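PDB 4P56: putative extracellular solute-binding protein from Bordetella bronchiseptica, which probably captures aromatic acids such as mandelate, both enantiomers of which it binds, in the periplasm for uptake by a TRAP transporter. Local coordinates for residues F45-T57 and T257-A270. Numbering follows the deposited sequence.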
ATOM      1  N   PHE A  45       7.126   7.874   8.951  1.00 11.66           N
ATOM      2  CA  PHE A  45       6.793   8.584   7.714  1.00 10.76           C
ATOM      3  C   PHE A  45       6.047   9.862   8.055  1.00 10.62           C
ATOM      4  O   PHE A  45       6.597  10.932   7.947  1.00 10.63           O
ATOM      5  CB  PHE A  45       5.966   7.721   6.738  1.00 10.12           C
ATOM      6  CG  PHE A  45       5.248   8.521   5.715  1.00  9.37           C
ATOM      7  CD1 PHE A  45       5.897   9.524   5.025  1.00  9.16           C
ATOM      8  CD2 PHE A  45       3.890   8.298   5.464  1.00  8.97           C
ATOM      9  CE1 PHE A  45       5.197  10.302   4.083  1.00  8.82           C
ATOM     10  CE2 PHE A  45       3.186   9.076   4.544  1.00 15.23           C
ATOM     11  CZ  PHE A  45       3.838  10.084   3.857  1.00 12.58           C
ATOM     12  N   LEU A  46       4.817   9.745   8.538  1.00 10.70           N
ATOM     13  CA  LEU A  46       3.977  10.921   8.718  1.00 10.59           C
ATOM     14  C   LEU A  46       4.526  11.894   9.764  1.00 11.31           C
ATOM     15  O   LEU A  46       4.437  13.126   9.602  1.00 11.21           O
ATOM     16  CB  LEU A  46       2.572  10.500   9.104  1.00 13.21           C
ATOM     17  CG  LEU A  46       1.789   9.912   7.915  1.00 17.25           C
ATOM     18  CD1 LEU A  46       0.578   9.184   8.391  1.00 14.51           C
ATOM     19  CD2 LEU A  46       1.395  11.020   6.951  1.00 12.94           C
HETATM   20  N   MSE A  47       5.066  11.366  10.850  1.00 12.04           N
HETATM   21  CA  MSE A  47       5.574  12.254  11.904  1.00 12.86           C
HETATM   22  C   MSE A  47       6.793  13.047  11.393  1.00 15.47           C
HETATM   23  O   MSE A  47       6.821  14.273  11.491  1.00 12.83           O
HETATM   24  CB  MSE A  47       5.903  11.461  13.172  1.00 16.77           C
HETATM   25  CG  MSE A  47       4.661  10.920  13.868  1.00 26.37           C
HETATM   26 SE   MSE A  47       3.396  12.333  14.446  1.00 32.19          SE
HETATM   27  CE  MSE A  47       2.254  12.591  12.922  1.00 14.82           C
ATOM     28  N   PRO A  48       7.801  12.350  10.838  1.00 12.63           N
ATOM     29  CA  PRO A  48       8.924  13.128  10.296  1.00 12.55           C
ATOM     30  C   PRO A  48       8.506  14.081   9.182  1.00 11.73           C
ATOM     31  O   PRO A  48       9.066  15.172   9.053  1.00 11.81           O
ATOM     32  CB  PRO A  48       9.900  12.069   9.763  1.00 16.91           C
ATOM     33  CG  PRO A  48       9.350  10.719  10.180  1.00 23.49           C
ATOM     34  CD  PRO A  48       8.119  10.919  11.020  1.00 14.89           C
ATOM     35  N   TRP A  49       7.527  13.675   8.381  1.00 14.87           N
ATOM     36  CA  TRP A  49       7.064  14.507   7.269  1.00 12.69           C
ATOM     37  C   TRP A  49       6.399  15.759   7.834  1.00 10.96           C
ATOM     38  O   TRP A  49       6.599  16.864   7.348  1.00 10.85           O
ATOM     39  CB  TRP A  49       6.070  13.696   6.444  1.00 11.99           C
ATOM     40  CG  TRP A  49       5.470  14.363   5.245  1.00 10.61           C
ATOM     41  CD1 TRP A  49       6.118  14.782   4.108  1.00 10.23           C
ATOM     42  CD2 TRP A  49       4.080  14.643   5.036  1.00 13.14           C
ATOM     43  NE1 TRP A  49       5.205  15.286   3.206  1.00 11.11           N
ATOM     44  CE2 TRP A  49       3.954  15.220   3.757  1.00 12.44           C
ATOM     45  CE3 TRP A  49       2.926  14.452   5.805  1.00 13.61           C
ATOM     46  CZ2 TRP A  49       2.720  15.624   3.240  1.00 10.83           C
ATOM     47  CZ3 TRP A  49       1.698  14.846   5.279  1.00 12.21           C
ATOM     48  CH2 TRP A  49       1.613  15.419   4.015  1.00 12.24           C
ATOM     49  N   GLY A  50       5.608  15.586   8.885  1.00 11.03           N
ATOM     50  CA  GLY A  50       5.012  16.730   9.566  1.00 12.05           C
ATOM     51  C   GLY A  50       6.085  17.683  10.106  1.00 16.14           C
ATOM     52  O   GLY A  50       5.954  18.909  10.054  1.00 12.19           O
ATOM     53  N   GLU A  51       7.175  17.120  10.608  1.00 12.48           N
ATOM     54  CA  GLU A  51       8.273  17.955  11.096  1.00 13.09           C
ATOM     55  C   GLU A  51       8.908  18.746   9.929  1.00 12.55           C
ATOM     56  O   GLU A  51       9.298  19.926  10.084  1.00 12.96           O
ATOM     57  CB  GLU A  51       9.288  17.067  11.800  1.00 13.72           C
ATOM     58  CG  GLU A  51       8.843  16.747  13.215  1.00 20.89           C
ATOM     59  CD  GLU A  51       8.946  17.979  14.082  1.00 18.48           C
ATOM     60  OE1 GLU A  51      10.090  18.343  14.421  1.00 16.02           O
ATOM     61  OE2 GLU A  51       7.903  18.609  14.385  1.00 17.54           O
ATOM     62  N   GLU A  52       9.008  18.103   8.766  1.00 12.59           N
ATOM     63  CA  GLU A  52       9.578  18.772   7.596  1.00 14.20           C
ATOM     64  C   GLU A  52       8.695  19.946   7.202  1.00 14.10           C
ATOM     65  O   GLU A  52       9.208  20.994   6.883  1.00 13.07           O
ATOM     66  CB  GLU A  52       9.765  17.814   6.396  1.00 11.18           C
ATOM     67  CG  GLU A  52      10.882  16.770   6.562  1.00 14.75           C
ATOM     68  CD  GLU A  52      11.187  15.985   5.270  1.00 21.51           C
ATOM     69  OE1 GLU A  52      10.998  16.522   4.168  1.00 19.69           O
ATOM     70  OE2 GLU A  52      11.628  14.822   5.353  1.00 24.62           O
ATOM     71  N   ILE A  53       7.370  19.748   7.195  1.00 11.58           N
ATOM     72  CA  ILE A  53       6.422  20.804   6.882  1.00 14.19           C
ATOM     73  C   ILE A  53       6.487  21.978   7.896  1.00 13.27           C
ATOM     74  O   ILE A  53       6.511  23.174   7.524  1.00 11.94           O
ATOM     75  CB  ILE A  53       4.974  20.244   6.860  1.00 10.77           C
ATOM     76  CG1 ILE A  53       4.802  19.201   5.751  1.00 10.55           C
ATOM     77  CG2 ILE A  53       4.014  21.361   6.647  1.00 11.76           C
ATOM     78  CD1 ILE A  53       3.535  18.339   5.935  1.00 10.61           C
ATOM     79  N   ARG A  54       6.524  21.646   9.176  1.00 12.29           N
ATOM     80  CA  ARG A  54       6.661  22.665  10.217  1.00 13.17           C
ATOM     81  C   ARG A  54       7.908  23.492   9.985  1.00 13.35           C
ATOM     82  O   ARG A  54       7.873  24.731   9.931  1.00 13.67           O
ATOM     83  CB  ARG A  54       6.721  22.022  11.609  1.00 13.91           C
ATOM     84  CG  ARG A  54       6.830  23.026  12.754  1.00 14.97           C
ATOM     85  CD  ARG A  54       6.830  22.303  14.098  1.00 15.92           C
ATOM     86  NE  ARG A  54       8.016  21.470  14.202  1.00 15.86           N
ATOM     87  CZ  ARG A  54       9.225  21.962  14.470  1.00 19.62           C
ATOM     88  NH1 ARG A  54       9.384  23.266  14.645  1.00 16.98           N
ATOM     89  NH2 ARG A  54      10.282  21.161  14.571  1.00 16.50           N
ATOM     90  N   LYS A  55       9.046  22.820   9.859  1.00 13.25           N
ATOM     91  CA  LYS A  55      10.289  23.550   9.706  1.00 13.52           C
ATOM     92  C   LYS A  55      10.344  24.395   8.429  1.00 16.73           C
ATOM     93  O   LYS A  55      10.865  25.499   8.452  1.00 13.42           O
ATOM     94  CB  LYS A  55      11.472  22.594   9.744  1.00 13.57           C
ATOM     95  CG  LYS A  55      11.620  21.879  11.079  1.00 16.82           C
ATOM     96  CD  LYS A  55      12.676  20.764  10.989  1.00 14.64           C
ATOM     97  CE  LYS A  55      12.551  19.771  12.167  1.00 25.36           C
ATOM     98  NZ  LYS A  55      13.468  18.580  12.039  1.00 15.17           N
ATOM     99  N   ALA A  56       9.837  23.865   7.320  1.00 13.61           N
ATOM    100  CA  ALA A  56       9.881  24.568   6.043  1.00 16.36           C
ATOM    101  C   ALA A  56       8.888  25.741   5.922  1.00 17.14           C
ATOM    102  O   ALA A  56       8.980  26.518   4.971  1.00 17.36           O
ATOM    103  CB  ALA A  56       9.651  23.577   4.904  1.00 14.71           C
ATOM    104  N   THR A  57       7.941  25.863   6.851  1.00 12.46           N
ATOM    105  CA  THR A  57       6.939  26.948   6.805  1.00 14.46           C
ATOM    106  C   THR A  57       7.055  27.821   8.064  1.00 13.72           C
ATOM    107  O   THR A  57       6.157  28.595   8.410  1.00 14.22           O
ATOM    108  CB  THR A  57       5.500  26.416   6.743  1.00 15.65           C
ATOM    109  OG1 THR A  57       5.211  25.654   7.918  1.00 17.72           O
ATOM    110  CG2 THR A  57       5.291  25.583   5.503  1.00 12.08           C
ATOM    111  N   THR A 257       5.061  25.044  -0.915  1.00 13.01           N
ATOM    112  CA  THR A 257       5.953  24.266  -0.054  1.00 12.35           C
ATOM    113  C   THR A 257       5.374  22.887   0.279  1.00 12.91           C
ATOM    114  O   THR A 257       6.058  21.876   0.142  1.00 10.80           O
ATOM    115  CB  THR A 257       6.298  25.045   1.252  1.00 14.46           C
ATOM    116  OG1 THR A 257       7.051  26.190   0.896  1.00 15.29           O
ATOM    117  CG2 THR A 257       7.115  24.189   2.220  1.00 17.25           C
ATOM    118  N   LEU A 258       4.108  22.839   0.688  1.00 13.42           N
ATOM    119  CA  LEU A 258       3.501  21.571   1.026  1.00  9.46           C
ATOM    120  C   LEU A 258       3.520  20.641  -0.188  1.00  9.97           C
ATOM    121  O   LEU A 258       3.841  19.457  -0.085  1.00 13.71           O
ATOM    122  CB  LEU A 258       2.072  21.755   1.530  1.00 10.66           C
ATOM    123  CG  LEU A 258       1.329  20.452   1.859  1.00 11.78           C
ATOM    124  CD1 LEU A 258       2.094  19.638   2.874  1.00 12.73           C
ATOM    125  CD2 LEU A 258      -0.082  20.736   2.349  1.00 13.66           C
ATOM    126  N   VAL A 259       3.185  21.188  -1.352  1.00 11.55           N
ATOM    127  CA  VAL A 259       3.257  20.411  -2.576  1.00 10.69           C
ATOM    128  C   VAL A 259       4.682  19.923  -2.884  1.00 11.97           C
ATOM    129  O   VAL A 259       4.875  18.776  -3.279  1.00 12.36           O
ATOM    130  CB  VAL A 259       2.654  21.193  -3.748  1.00 13.57           C
ATOM    131  CG1 VAL A 259       2.830  20.442  -5.078  1.00 19.99           C
ATOM    132  CG2 VAL A 259       1.191  21.427  -3.477  1.00 14.42           C
ATOM    133  N   ARG A 260       5.679  20.777  -2.684  1.00 12.89           N
ATOM    134  CA  ARG A 260       7.076  20.394  -2.942  1.00 13.77           C
ATOM    135  C   ARG A 260       7.544  19.268  -2.007  1.00 16.56           C
ATOM    136  O   ARG A 260       8.379  18.432  -2.374  1.00 13.17           O
ATOM    137  CB  ARG A 260       7.928  21.638  -2.778  1.00 16.76           C
ATOM    138  CG  ARG A 260       9.405  21.488  -2.929  1.00 27.10           C
ATOM    139  CD  ARG A 260      10.027  22.901  -3.058  1.00 32.35           C
ATOM    140  NE  ARG A 260       9.984  23.658  -1.806  1.00 32.99           N
ATOM    141  CZ  ARG A 260       9.307  24.795  -1.600  1.00 35.29           C
ATOM    142  NH1 ARG A 260       8.573  25.363  -2.551  1.00 30.90           N
ATOM    143  NH2 ARG A 260       9.358  25.375  -0.407  1.00 33.95           N
ATOM    144  N   LEU A 261       6.993  19.253  -0.802  1.00 11.70           N
ATOM    145  CA  LEU A 261       7.303  18.228   0.192  1.00 12.57           C
ATOM    146  C   LEU A 261       6.414  17.000   0.001  1.00 14.32           C
ATOM    147  O   LEU A 261       6.537  16.010   0.714  1.00  8.60           O
ATOM    148  CB  LEU A 261       7.117  18.791   1.598  1.00 12.32           C
ATOM    149  CG  LEU A 261       8.184  19.806   2.012  1.00 10.11           C
ATOM    150  CD1 LEU A 261       7.859  20.440   3.363  1.00 16.28           C
ATOM    151  CD2 LEU A 261       9.597  19.146   2.035  1.00 15.18           C
ATOM    152  N   SER A 262       5.514  17.055  -0.975  1.00 11.25           N
ATOM    153  CA  SER A 262       4.629  15.917  -1.223  1.00  7.93           C
ATOM    154  C   SER A 262       5.090  15.177  -2.477  1.00  9.36           C
ATOM    155  O   SER A 262       6.281  15.161  -2.778  1.00 11.90           O
ATOM    156  CB  SER A 262       3.177  16.405  -1.333  1.00  7.88           C
ATOM    157  OG  SER A 262       2.734  16.968  -0.086  1.00 10.92           O
ATOM    158  N   GLY A 263       4.160  14.566  -3.216  1.00  9.23           N
ATOM    159  CA  GLY A 263       4.514  13.916  -4.469  1.00 10.93           C
ATOM    160  C   GLY A 263       5.720  13.003  -4.340  1.00 15.12           C
ATOM    161  O   GLY A 263       5.735  12.118  -3.530  1.00  9.06           O
ATOM    162  N   ARG A 264       6.732  13.212  -5.168  1.00 10.33           N
ATOM    163  CA  ARG A 264       7.841  12.278  -5.243  1.00 10.74           C
ATOM    164  C   ARG A 264       8.637  12.239  -3.929  1.00 11.17           C
ATOM    165  O   ARG A 264       9.192  11.187  -3.528  1.00 10.36           O
ATOM    166  CB  ARG A 264       8.742  12.730  -6.383  1.00 12.24           C
ATOM    167  CG  ARG A 264       9.816  11.767  -6.728  1.00 20.49           C
ATOM    168  CD  ARG A 264      10.663  12.444  -7.765  1.00 32.13           C
ATOM    169  NE  ARG A 264      11.009  11.534  -8.830  1.00 33.10           N
ATOM    170  CZ  ARG A 264      11.921  10.582  -8.703  1.00 33.44           C
ATOM    171  NH1 ARG A 264      12.567  10.424  -7.550  1.00 29.12           N
ATOM    172  NH2 ARG A 264      12.188   9.790  -9.731  1.00 46.71           N
ATOM    173  N   HIS A 265       8.732  13.397  -3.284  1.00 12.03           N
ATOM    174  CA  HIS A 265       9.444  13.509  -1.996  1.00 14.41           C
ATOM    175  C   HIS A 265       8.775  12.646  -0.945  1.00 11.49           C
ATOM    176  O   HIS A 265       9.439  11.906  -0.227  1.00 10.23           O
ATOM    177  CB  HIS A 265       9.435  14.950  -1.523  1.00 14.92           C
ATOM    178  CG  HIS A 265      10.192  15.180  -0.257  1.00 15.23           C
ATOM    179  ND1 HIS A 265      11.563  15.325  -0.224  1.00 25.75           N
ATOM    180  CD2 HIS A 265       9.771  15.312   1.018  1.00 14.65           C
ATOM    181  CE1 HIS A 265      11.952  15.534   1.020  1.00 29.29           C
ATOM    182  NE2 HIS A 265      10.885  15.520   1.799  1.00 16.88           N
ATOM    183  N   LEU A 266       7.453  12.754  -0.872  1.00  8.99           N
ATOM    184  CA  LEU A 266       6.639  11.942   0.048  1.00 11.06           C
ATOM    185  C   LEU A 266       6.739  10.442  -0.300  1.00  7.99           C
ATOM    186  O   LEU A 266       6.884   9.591   0.574  1.00  7.82           O
ATOM    187  CB  LEU A 266       5.211  12.476  -0.017  1.00 12.97           C
ATOM    188  CG  LEU A 266       4.016  11.803   0.644  1.00 14.25           C
ATOM    189  CD1 LEU A 266       2.837  12.766   0.592  1.00 11.14           C
ATOM    190  CD2 LEU A 266       3.611  10.520  -0.000  1.00  9.21           C
ATOM    191  N   ALA A 267       6.685  10.128  -1.590  1.00  8.14           N
ATOM    192  CA  ALA A 267       6.754   8.757  -2.035  1.00  8.16           C
ATOM    193  C   ALA A 267       8.033   8.116  -1.538  1.00  8.46           C
ATOM    194  O   ALA A 267       8.012   7.004  -1.010  1.00  8.25           O
ATOM    195  CB  ALA A 267       6.663   8.676  -3.575  1.00 12.07           C
ATOM    196  N   GLU A 268       9.137   8.831  -1.668  1.00  9.17           N
ATOM    197  CA  GLU A 268      10.416   8.316  -1.215  1.00  9.85           C
ATOM    198  C   GLU A 268      10.497   8.206   0.316  1.00 10.19           C
ATOM    199  O   GLU A 268      10.993   7.198   0.854  1.00 10.81           O
ATOM    200  CB  GLU A 268      11.548   9.174  -1.753  1.00 12.31           C
ATOM    201  CG  GLU A 268      12.944   8.618  -1.418  1.00 19.83           C
ATOM    202  CD  GLU A 268      14.051   9.235  -2.260  1.00 32.38           C
ATOM    203  OE1 GLU A 268      13.818  10.304  -2.881  1.00 28.90           O
ATOM    204  OE2 GLU A 268      15.158   8.641  -2.309  1.00 37.02           O
ATOM    205  N   LEU A 269      10.002   9.216   1.025  1.00  9.39           N
ATOM    206  CA  LEU A 269      10.025   9.156   2.488  1.00  9.55           C
ATOM    207  C   LEU A 269       9.237   7.927   2.969  1.00  9.72           C
ATOM    208  O   LEU A 269       9.695   7.162   3.805  1.00  9.29           O
ATOM    209  CB  LEU A 269       9.470  10.450   3.097  1.00  9.75           C
ATOM    210  CG  LEU A 269       9.614  10.691   4.587  1.00 20.76           C
ATOM    211  CD1 LEU A 269      11.070  10.630   5.011  1.00 24.62           C
ATOM    212  CD2 LEU A 269       9.019  12.065   4.945  1.00 23.00           C
ATOM    213  N   ALA A 270       8.045   7.718   2.433  1.00  9.13           N
ATOM    214  CA  ALA A 270       7.213   6.627   2.906  1.00  8.17           C
ATOM    215  C   ALA A 270       7.830   5.267   2.530  1.00 11.49           C
ATOM    216  O   ALA A 270       7.823   4.313   3.320  1.00  8.91           O
ATOM    217  CB  ALA A 270       5.858   6.743   2.299  1.00  8.41           C
TER
HETATM  218  O   HOH W   1       6.917  28.073   2.802  1.00 21.24           O
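The first helix of this TRAP-type solute-binding protein, 40-56, packs against the break between helices 252-260 and 263-285; W49 reaches the break, and E52 the first turn of helix 263-285. With CG anti to the backbone N (chi1 -180°), the W49 indole extends to the interhelix loop. W49 NE1 donates to L261 O at 2.9 Å; L261 O lies in the indole plane, although NE1 stands well above the carbonyl plane. At the same edge W49 CZ2 passes 3.6 Å from S262 OG, which bonds back to L258 O. I53 CD1 covers one indole face and touches L258 CD1 at 3.6 Å. E52 presents the syn lone pair of OE1 to H265 NE2, a 2.6 Å bond with the carboxylate and imidazole planes 75° apart, while L269 CD2 touches both W49 CB, at 3.7 Å, and E52 OE2. F45 lays a ring face on A270, A270 CB standing 3.8 Å from the ring centroid in a CH-pi contact, and meets L266 CG at its edge through CZ. V240 of strand 237-242 touches F45, W49 and L266. The indole thus satisfies a carbonyl at the helix break, and the short E52-H265 bond would be strengthened if the imidazole were protonated.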